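Local coordinates for protein yxeP (Bacillus subtilis, PDB 1YSJ) that binds two divalent metal ions per subunit and probably deacetylates N-acetylcysteine to cysteine and acetate, a step in the degradation of S-(2-succino)cysteine, at residues Arg33-Arg38 / Glu383-Ala388; Asp99-Gln104 / Ala156-Ala161; Ile103-Asn108 / Gly117-Cys122. The protein carries 1 engineered substitution. All blocks are in the same frame, centred on the assembly; numbering follows the deposited sequence. Where two conformers were deposited one is given.

Contact 1 (Arg33-Arg38 / Glu383-Ala388); sequences RLINMR and EALTVA
Leu385 lays one methyl of its isobutyl group over the turn of helix 33-38 that carries Ile35. Its CD1 lies 3.9 Å from Ile35 CG1, and the two side chains meet at a slant. The same methyl also reaches down to the helix surface, with Leu385 CD1 at 3.9 Å from Ile35 CA. Arg38 adds its CB, 4.2 Å from Leu385 CD1. Leu385 has its CG turned away from its own carbonyl carbon (chi1 -80°), which carries the branch across to the other helix.

Leu34 returns the approach. Its CD1 rests 3.6 Å from Leu385 O, and also borders the side chain, with Leu34 CD1 to Leu385 CB at 4.2 Å. Leu385 O is hydrogen-bonded to Ser389 OG, which Thr386 O also meets. Leu34 and Leu385 are also the nearest residues along the backbones, with 6.7 Å between their CA atoms.

The two short helical segments run at 107° to each other, and their axes come within 10.2 Å. Helix 124-139 closes in on Leu385 with Phe126 and Ser130, and His31 touches it from an earlier turn of helix 28-43.

Arg38 plays two parts. Its CB belongs to the apolar patch, but the chain bends at chi2 (-92°) and takes the guanidinium away from Leu385. There NE forms a salt bridge with Asp125, and NH2 forms another with Glu382.

No hydrogen bond or salt bridge joins the two segments. Between them the contact is apolar, and the salt bridge from Arg38 to Glu382 adds a polar link at its border. The charge of Arg38 is probably balanced by Asp125 and Glu382.

Contact 2 (Asp99-Gln104 / Ala156-Ala161); sequences DALPIQ and AEEIAA. With NI (nickel (II) ion), chain D.
Hydrogen bonds from the Asp99 carboxylate to two successive backbone N-H groups fix the turn that carries Glu158. Glu158 N donates to Asp99 OD2 at 2.9 Å. The bond is fairly straight, 163° at the hydrogen, and uses the syn lone pair of OD2. Glu157 N makes a weaker bond to Asp99 OD1 at 3.3 Å. The Asp99 side chain takes the crowded position between its own N and carbonyl carbon (chi1 62°), which aims both oxygens at the turn. Ser48 also bonds to OD2, and His124, a nickel ligand, bonds through ND1 to OD1. With an alanine here, the N-H groups of Glu157 and Glu158 would probably lose these acceptors and His124 ND1 its partner, and the turn is likely to shift.

Water adds a second link. Water 1 donates to Asp99 O and to Glu158 OE2, 2.7 Å from each of these oxygens.

Apolar contact covers the Glu158 carboxylate. Both methyls of Leu101 lie over one face of it, and Leu101 CD2 is 3.7 Å from Glu158 CD. The two side chains cross at about a right angle.

Metal bonds complete the account. Glu158 OE1 and OE2 both grip one nickel ion, each oxygen at 2.4 Å from it, so the carboxylate is bidentate and its rotation is held. Cys122 and His374 bind the same ion, as do waters 2 and 3. Glu157 OE1 accepts a hydrogen bond from water 2 at 2.7 Å and does not itself reach the metal.

The type I turn from Glu157 to Ala160 follows strand 148-154. Next to it lies the loop after strand 91-97. Metal ligands and their second-shell acid on such loops at strand ends form the dinuclear site of an M20 peptidase.

Contact 3 (Ile103-Asn108 / Gly117-Cys122); sequences IQEQTN and GTMHAC. With NI (nickel (II) ion), chain C; NI (nickel (II) ion), chain D.
This is a mixed contact between two parts of one long loop, with an apolar centre round Met119 and water bridges beside it. The loop joins strand 91-97 to helix 124-139 in the metal-binding domain of the M20 peptidase fold. Met119, a selenomethionine, fills the middle. Its terminal CE comes against the branch methyl of Ile103, with Met119 CE to Ile103 CG2 at 3.3 Å. Its selenium sits beside Glu105, with Met119 SE 3.7 Å from Glu105 CB. The Met119 chain runs out with CG opposite its backbone N (chi1 166°), then bends at the last bond, which brings CE round to Ile103. Ile103 CD1 lies 4.2 Å from Ala121 CB.

Gln104 OE1 lies 2.9 Å from Gly117 N. Gly117 has backbone angles that call for glycine, because a CB there would strike the preceding carbonyl oxygen.

The polar end of Glu105 is well tied. Water 4 donates to OE1 and accepts from His120 N, bridging the two segments, while Ser113 N also bonds to OE1. On the other oxygen, Thr107 OG1 donates to Glu105 OE2 at 2.7 Å, and His42 is a further partner. Water 5 accepts from Glu105 N and sits 2.8 Å from Thr118 O.

The second segment ends at the metals. Cys122 SG bridges both nickel ions, at 2.5 Å from the chain C nickel and 2.6 Å from the chain D nickel.

Contacts 2 and 3 share Ile103 and Gln104 and meet at the dinuclear site, their centres 12 Å apart. Leu101 N and Met119 O, 2.9 Å apart, probably form a hydrogen bond between them. Contact 2 brings Glu158 to one nickel ion. Contact 3 brings Cys122 to both, and water 2 also binds both ions. Contact 1 stands apart, with its centre about 21 Å from that of contact 2 and 19 Å from that of contact 3. It joins the N-terminal and C-terminal helices. Its nearest approach to the site is by Arg38, whose side chain is about 9 Å from that of His124 and about 12 Å from a nickel ion; its salt-bridge partner Asp125 is next to His124.

Contact 1 (Arg33-Arg38 / Glu383-Ala388)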
loop_
_atom_site.group_PDB
_atom_site.type_symbol
_atom_site.label_atom_id
_atom_site.label_comp_id
_atom_site.label_asym_id
_atom_site.label_seq_id
_atom_site.Cartn_x
_atom_site.Cartn_y
_atom_site.Cartn_z
ATOM N N ARG A 33 -13.870 -36.613 -34.470
ATOM C CA ARG A 33 -14.694 -35.423 -34.657
ATOM C C ARG A 33 -14.750 -34.569 -33.386
ATOM O O ARG A 33 -14.806 -33.340 -33.463
ATOM C CB ARG A 33 -16.102 -35.833 -35.095
ATOM C CG ARG A 33 -17.011 -34.683 -35.481
ATOM C CD ARG A 33 -18.391 -35.186 -35.858
ATOM N NE ARG A 33 -19.218 -34.106 -36.386
ATOM C CZ ARG A 33 -20.427 -34.267 -36.911
ATOM N NH1 ARG A 33 -20.972 -35.475 -36.987
ATOM N NH2 ARG A 33 -21.091 -33.214 -37.366
ATOM N N LEU A 34 -14.732 -35.224 -32.226
ATOM C CA LEU A 34 -14.687 -34.528 -30.938
ATOM C C LEU A 34 -13.307 -33.924 -30.679
ATOM O O LEU A 34 -13.197 -32.791 -30.213
ATOM C CB LEU A 34 -15.051 -35.478 -29.792
ATOM C CG LEU A 34 -16.471 -36.044 -29.697
ATOM C CD1 LEU A 34 -16.569 -36.983 -28.508
ATOM C CD2 LEU A 34 -17.488 -34.925 -29.568
ATOM N N ILE A 35 -12.266 -34.699 -30.980
ATOM C CA ILE A 35 -10.881 -34.259 -30.837
ATOM C C ILE A 35 -10.611 -33.033 -31.716
ATOM O O ILE A 35 -10.066 -32.031 -31.241
ATOM C CB ILE A 35 -9.886 -35.422 -31.135
ATOM C CG1 ILE A 35 -9.838 -36.393 -29.950
ATOM C CG2 ILE A 35 -8.485 -34.896 -31.435
ATOM C CD1 ILE A 35 -9.272 -37.765 -30.281
ATOM N N ASN A 36 -11.021 -33.106 -32.981
ATOM C CA ASN A 36 -10.825 -32.000 -33.914
ATOM C C ASN A 36 -11.518 -30.701 -33.515
ATOM O O ASN A 36 -10.980 -29.621 -33.749
ATOM C CB ASN A 36 -11.193 -32.414 -35.345
ATOM C CG ASN A 36 -10.099 -33.240 -36.012
ATOM O OD1 ASN A 36 -10.339 -33.914 -37.015
ATOM N ND2 ASN A 36 -8.889 -33.189 -35.454
HETATM N N MSE A 37 -12.700 -30.806 -32.911
HETATM C CA MSE A 37 -13.403 -29.630 -32.391
HETATM C C MSE A 37 -12.687 -29.041 -31.179
HETATM O O MSE A 37 -12.507 -27.827 -31.092
HETATM C CB MSE A 37 -14.856 -29.958 -32.050
HETATM C CG MSE A 37 -15.749 -30.125 -33.276
HETATM SE SE MSE A 37 -17.634 -30.338 -32.818
HETATM C CE MSE A 37 -17.550 -32.056 -31.905
ATOM N N ARG A 38 -12.276 -29.907 -30.254
ATOM C CA ARG A 38 -11.491 -29.499 -29.089
ATOM C C ARG A 38 -10.236 -28.734 -29.506
ATOM O O ARG A 38 -9.922 -27.687 -28.938
ATOM C CB ARG A 38 -11.101 -30.721 -28.244
ATOM C CG ARG A 38 -10.353 -30.396 -26.947
ATOM C CD ARG A 38 -8.835 -30.392 -27.132
ATOM N NE ARG A 38 -8.140 -29.826 -25.976
ATOM C CZ ARG A 38 -6.961 -30.247 -25.520
ATOM N NH1 ARG A 38 -6.415 -29.668 -24.459
ATOM N NH2 ARG A 38 -6.331 -31.254 -26.110
ATOM N N GLU A 383 -8.990 -38.710 -24.331
ATOM C CA GLU A 383 -9.855 -39.883 -24.185
ATOM C C GLU A 383 -11.085 -39.571 -23.325
ATOM O O GLU A 383 -12.123 -40.227 -23.455
ATOM C CB GLU A 383 -9.084 -41.074 -23.603
ATOM C CG GLU A 383 -7.910 -41.572 -24.460
ATOM C CD GLU A 383 -8.326 -42.453 -25.637
ATOM O OE1 GLU A 383 -9.505 -42.407 -26.062
ATOM O OE2 GLU A 383 -7.457 -43.198 -26.145
ATOM N N ALA A 384 -10.961 -38.561 -22.464
ATOM C CA ALA A 384 -12.063 -38.099 -21.614
ATOM C C ALA A 384 -13.223 -37.491 -22.411
ATOM O O ALA A 384 -14.326 -37.332 -21.881
ATOM C CB ALA A 384 -11.555 -37.110 -20.576
ATOM N N LEU A 385 -12.966 -37.155 -23.675
ATOM C CA LEU A 385 -13.986 -36.611 -24.571
ATOM C C LEU A 385 -15.099 -37.613 -24.851
ATOM O O LEU A 385 -16.267 -37.242 -24.938
ATOM C CB LEU A 385 -13.359 -36.140 -25.882
ATOM C CG LEU A 385 -12.663 -34.778 -25.872
ATOM C CD1 LEU A 385 -11.712 -34.655 -27.068
ATOM C CD2 LEU A 385 -13.684 -33.640 -25.862
ATOM N N THR A 386 -14.725 -38.880 -24.994
ATOM C CA THR A 386 -15.697 -39.964 -25.092
ATOM C C THR A 386 -16.456 -40.087 -23.767
ATOM O O THR A 386 -17.689 -40.054 -23.746
ATOM C CB THR A 386 -15.005 -41.296 -25.464
ATOM O OG1 THR A 386 -14.306 -41.129 -26.702
ATOM C CG2 THR A 386 -16.016 -42.433 -25.606
ATOM N N VAL A 387 -15.708 -40.193 -22.670
ATOM C CA VAL A 387 -16.281 -40.335 -21.331
ATOM C C VAL A 387 -17.347 -39.280 -21.056
ATOM O O VAL A 387 -18.486 -39.614 -20.728
ATOM C CB VAL A 387 -15.194 -40.273 -20.215
ATOM C CG1 VAL A 387 -15.821 -40.480 -18.838
ATOM C CG2 VAL A 387 -14.095 -41.318 -20.461
ATOM N N ALA A 388 -16.969 -38.014 -21.212
ATOM C CA ALA A 388 -17.813 -36.892 -20.828
ATOM C C ALA A 388 -19.046 -36.733 -21.715
ATOM O O ALA A 388 -20.137 -36.439 -21.218
ATOM C CB ALA A 388 -16.994 -35.603 -20.806
#

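Contact 2 (Asp99-Gln104 / Ala156-Ala161)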
loop_
_atom_site.group_PDB
_atom_site.type_symbol
_atom_site.label_atom_id
_atom_site.label_comp_id
_atom_site.label_asym_id
_atom_site.label_seq_id
_atom_site.Cartn_x
_atom_site.Cartn_y
_atom_site.Cartn_z
ATOM N N ASP A 99 -14.921 -19.707 -22.673
ATOM C CA ASP A 99 -13.866 -18.679 -22.658
ATOM C C ASP A 99 -12.479 -19.182 -22.222
ATOM O O ASP A 99 -12.364 -20.109 -21.427
ATOM C CB ASP A 99 -14.291 -17.471 -21.806
ATOM C CG ASP A 99 -14.528 -17.823 -20.337
ATOM O OD1 ASP A 99 -14.907 -18.977 -20.019
ATOM O OD2 ASP A 99 -14.352 -16.920 -19.492
ATOM N N ALA A 100 -11.435 -18.548 -22.757
ATOM C CA ALA A 100 -10.045 -18.868 -22.424
ATOM C C ALA A 100 -9.424 -17.818 -21.486
ATOM O O ALA A 100 -10.140 -17.003 -20.895
ATOM C CB ALA A 100 -9.230 -19.007 -23.688
ATOM N N LEU A 101 -8.096 -17.831 -21.371
ATOM C CA LEU A 101 -7.387 -17.002 -20.388
ATOM C C LEU A 101 -6.224 -16.193 -20.962
ATOM O O LEU A 101 -5.587 -16.629 -21.920
ATOM C CB LEU A 101 -6.888 -17.871 -19.232
ATOM C CG LEU A 101 -7.951 -18.307 -18.221
ATOM C CD1 LEU A 101 -7.502 -19.573 -17.512
ATOM C CD2 LEU A 101 -8.282 -17.189 -17.221
ATOM N N PRO A 102 -5.941 -15.012 -20.367
ATOM C CA PRO A 102 -4.816 -14.172 -20.799
ATOM C C PRO A 102 -3.466 -14.719 -20.323
ATOM O O PRO A 102 -2.736 -14.044 -19.588
ATOM C CB PRO A 102 -5.118 -12.824 -20.138
ATOM C CG PRO A 102 -5.849 -13.191 -18.883
ATOM C CD PRO A 102 -6.689 -14.390 -19.253
ATOM N N ILE A 103 -3.143 -15.936 -20.748
ATOM C CA ILE A 103 -1.887 -16.573 -20.381
ATOM C C ILE A 103 -1.212 -17.108 -21.645
ATOM O O ILE A 103 -1.886 -17.627 -22.535
ATOM C CB ILE A 103 -2.110 -17.735 -19.374
ATOM C CG1 ILE A 103 -3.003 -17.299 -18.208
ATOM C CG2 ILE A 103 -0.770 -18.264 -18.855
ATOM C CD1 ILE A 103 -3.647 -18.444 -17.451
ATOM N N GLN A 104 0.109 -16.965 -21.722
ATOM C CA GLN A 104 0.891 -17.513 -22.829
ATOM C C GLN A 104 1.050 -19.025 -22.666
ATOM O O GLN A 104 1.539 -19.499 -21.635
ATOM C CB GLN A 104 2.266 -16.828 -22.909
ATOM C CG GLN A 104 3.240 -17.435 -23.920
ATOM C CD GLN A 104 2.830 -17.194 -25.369
ATOM O OE1 GLN A 104 2.527 -16.065 -25.761
ATOM N NE2 GLN A 104 2.834 -18.256 -26.171
ATOM N N ALA A 156 -17.641 -16.111 -20.641
ATOM C CA ALA A 156 -17.209 -15.336 -19.471
ATOM C C ALA A 156 -17.328 -16.031 -18.099
ATOM O O ALA A 156 -17.737 -15.402 -17.112
ATOM C CB ALA A 156 -17.928 -13.975 -19.450
ATOM N N GLU A 157 -16.975 -17.314 -18.035
ATOM C CA GLU A 157 -16.906 -18.009 -16.748
ATOM C C GLU A 157 -15.736 -17.470 -15.925
ATOM O O GLU A 157 -15.848 -17.281 -14.710
ATOM C CB GLU A 157 -16.764 -19.520 -16.944
ATOM C CG GLU A 157 -16.870 -20.359 -15.661
ATOM C CD GLU A 157 -15.587 -20.378 -14.825
ATOM O OE1 GLU A 157 -14.476 -20.359 -15.402
ATOM O OE2 GLU A 157 -15.695 -20.419 -13.580
ATOM N N GLU A 158 -14.620 -17.207 -16.600
ATOM C CA GLU A 158 -13.388 -16.816 -15.922
ATOM C C GLU A 158 -13.490 -15.487 -15.178
ATOM O O GLU A 158 -12.727 -15.239 -14.248
ATOM C CB GLU A 158 -12.202 -16.818 -16.894
ATOM C CG GLU A 158 -11.903 -18.187 -17.518
ATOM C CD GLU A 158 -11.357 -19.209 -16.522
ATOM O OE1 GLU A 158 -11.112 -18.875 -15.339
ATOM O OE2 GLU A 158 -11.162 -20.370 -16.925
ATOM N N ILE A 159 -14.433 -14.639 -15.578
ATOM C CA ILE A 159 -14.646 -13.367 -14.880
ATOM C C ILE A 159 -15.964 -13.362 -14.109
ATOM O O ILE A 159 -16.404 -12.318 -13.619
ATOM C CB ILE A 159 -14.533 -12.149 -15.831
ATOM C CG1 ILE A 159 -15.520 -12.276 -17.001
ATOM C CG2 ILE A 159 -13.087 -11.993 -16.310
ATOM C CD1 ILE A 159 -15.793 -10.975 -17.732
ATOM N N ALA A 160 -16.572 -14.544 -14.009
ATOM C CA ALA A 160 -17.804 -14.774 -13.241
ATOM C C ALA A 160 -18.962 -13.875 -13.673
ATOM O O ALA A 160 -19.753 -13.417 -12.837
ATOM C CB ALA A 160 -17.535 -14.641 -11.729
ATOM N N ALA A 161 -19.073 -13.646 -14.981
ATOM C CA ALA A 161 -20.057 -12.704 -15.504
ATOM C C ALA A 161 -21.059 -13.338 -16.477
ATOM O O ALA A 161 -22.156 -12.815 -16.675
ATOM C CB ALA A 161 -19.352 -11.524 -16.142
HETATM NI NI NI D . -10.489 -21.132 -14.758
HETATM O O HOH W 1 -10.533 -20.673 -19.555
HETATM O O HOH W 2 -12.705 -22.165 -14.366
HETATM O O HOH W 3 -10.868 -21.540 -12.485
#

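Contact 3 (Ile103-Asn108 / Gly117-Cys122)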
loop_
_atom_site.group_PDB
_atom_site.type_symbol
_atom_site.label_atom_id
_atom_site.label_comp_id
_atom_site.label_asym_id
_atom_site.label_seq_id
_atom_site.Cartn_x
_atom_site.Cartn_y
_atom_site.Cartn_z
ATOM N N ILE A 103 -3.143 -15.936 -20.748
ATOM C CA ILE A 103 -1.887 -16.573 -20.381
ATOM C C ILE A 103 -1.212 -17.108 -21.645
ATOM O O ILE A 103 -1.886 -17.627 -22.535
ATOM C CB ILE A 103 -2.110 -17.735 -19.374
ATOM C CG1 ILE A 103 -3.003 -17.299 -18.208
ATOM C CG2 ILE A 103 -0.770 -18.264 -18.855
ATOM C CD1 ILE A 103 -3.647 -18.444 -17.451
ATOM N N GLN A 104 0.109 -16.965 -21.722
ATOM C CA GLN A 104 0.891 -17.513 -22.829
ATOM C C GLN A 104 1.050 -19.025 -22.666
ATOM O O GLN A 104 1.539 -19.499 -21.635
ATOM C CB GLN A 104 2.266 -16.828 -22.909
ATOM C CG GLN A 104 3.240 -17.435 -23.920
ATOM C CD GLN A 104 2.830 -17.194 -25.369
ATOM O OE1 GLN A 104 2.527 -16.065 -25.761
ATOM N NE2 GLN A 104 2.834 -18.256 -26.171
ATOM N N GLU A 105 0.640 -19.772 -23.688
ATOM C CA GLU A 105 0.744 -21.231 -23.671
ATOM C C GLU A 105 2.193 -21.712 -23.734
ATOM O O GLU A 105 2.981 -21.214 -24.542
ATOM C CB GLU A 105 -0.076 -21.838 -24.812
ATOM C CG GLU A 105 -0.065 -23.356 -24.842
ATOM C CD GLU A 105 -1.300 -23.942 -25.483
ATOM O OE1 GLU A 105 -2.097 -23.176 -26.066
ATOM O OE2 GLU A 105 -1.479 -25.175 -25.396
ATOM N N GLN A 106 2.525 -22.681 -22.876
ATOM C CA GLN A 106 3.870 -23.261 -22.815
ATOM C C GLN A 106 3.878 -24.792 -22.955
ATOM O O GLN A 106 4.733 -25.467 -22.383
ATOM C CB GLN A 106 4.571 -22.853 -21.512
ATOM C CG GLN A 106 4.952 -21.380 -21.414
ATOM C CD GLN A 106 5.827 -21.083 -20.198
ATOM O OE1 GLN A 106 5.360 -20.529 -19.200
ATOM N NE2 GLN A 106 7.098 -21.463 -20.276
ATOM N N THR A 107 2.940 -25.331 -23.728
ATOM C CA THR A 107 2.797 -26.783 -23.883
ATOM C C THR A 107 3.640 -27.368 -25.023
ATOM O O THR A 107 4.039 -28.542 -24.969
ATOM C CB THR A 107 1.321 -27.179 -24.136
ATOM O OG1 THR A 107 0.830 -26.494 -25.299
ATOM C CG2 THR A 107 0.445 -26.844 -22.934
ATOM N N ASN A 108 3.897 -26.543 -26.039
ATOM C CA ASN A 108 4.564 -26.956 -27.281
ATOM C C ASN A 108 3.815 -28.060 -28.042
ATOM O O ASN A 108 4.422 -28.865 -28.748
ATOM C CB ASN A 108 6.034 -27.332 -27.034
ATOM C CG ASN A 108 6.857 -26.173 -26.483
ATOM O OD1 ASN A 108 7.715 -26.367 -25.619
ATOM N ND2 ASN A 108 6.604 -24.964 -26.981
ATOM N N GLY A 117 -0.279 -15.159 -25.836
ATOM C CA GLY A 117 -0.788 -14.510 -24.638
ATOM C C GLY A 117 -2.198 -14.938 -24.269
ATOM O O GLY A 117 -2.717 -14.523 -23.238
ATOM N N THR A 118 -2.818 -15.758 -25.120
ATOM C CA THR A 118 -4.127 -16.339 -24.837
ATOM C C THR A 118 -4.044 -17.866 -24.899
ATOM O O THR A 118 -3.366 -18.426 -25.763
ATOM C CB THR A 118 -5.219 -15.796 -25.793
ATOM O OG1 THR A 118 -5.213 -14.365 -25.754
ATOM C CG2 THR A 118 -6.613 -16.278 -25.383
HETATM N N MSE A 119 -4.721 -18.530 -23.964
HETATM C CA MSE A 119 -4.698 -19.987 -23.875
HETATM C C MSE A 119 -5.903 -20.548 -23.137
HETATM O O MSE A 119 -6.342 -19.986 -22.135
HETATM C CB MSE A 119 -3.418 -20.473 -23.188
HETATM C CG MSE A 119 -3.460 -21.933 -22.763
HETATM SE SE MSE A 119 -1.964 -22.522 -21.666
HETATM C CE MSE A 119 -1.567 -20.873 -20.788
ATOM N N HIS A 120 -6.407 -21.673 -23.636
ATOM C CA HIS A 120 -7.389 -22.476 -22.924
ATOM C C HIS A 120 -6.706 -23.292 -21.824
ATOM O O HIS A 120 -6.572 -24.513 -21.931
ATOM C CB HIS A 120 -8.144 -23.389 -23.903
ATOM C CG HIS A 120 -9.383 -22.769 -24.470
ATOM N ND1 HIS A 120 -10.478 -22.453 -23.693
ATOM C CD2 HIS A 120 -9.706 -22.412 -25.735
ATOM C CE1 HIS A 120 -11.418 -21.920 -24.454
ATOM N NE2 HIS A 120 -10.972 -21.882 -25.698
ATOM N N ALA A 121 -6.281 -22.602 -20.767
ATOM C CA ALA A 121 -5.521 -23.212 -19.673
ATOM C C ALA A 121 -6.412 -23.791 -18.570
ATOM O O ALA A 121 -5.926 -24.198 -17.516
ATOM C CB ALA A 121 -4.533 -22.199 -19.088
ATOM N N CYS A 122 -7.714 -23.828 -18.821
ATOM C CA CYS A 122 -8.665 -24.364 -17.854
ATOM C C CYS A 122 -9.535 -25.478 -18.457
ATOM O O CYS A 122 -10.455 -25.968 -17.811
ATOM C CB CYS A 122 -9.525 -23.234 -17.282
ATOM S SG CYS A 122 -10.149 -23.543 -15.607
HETATM NI NI NI C . -12.683 -23.455 -15.738
HETATM NI NI NI D . -10.489 -21.132 -14.758
HETATM O O HOH W 4 -5.048 -22.685 -26.020
HETATM O O HOH W 5 -0.619 -18.448 -25.898
HETATM O O HOH W 2 -12.705 -22.165 -14.366
HETATM O O HOH W 6 -14.931 -23.223 -15.481
HETATM O O HOH W 3 -10.868 -21.540 -12.485
#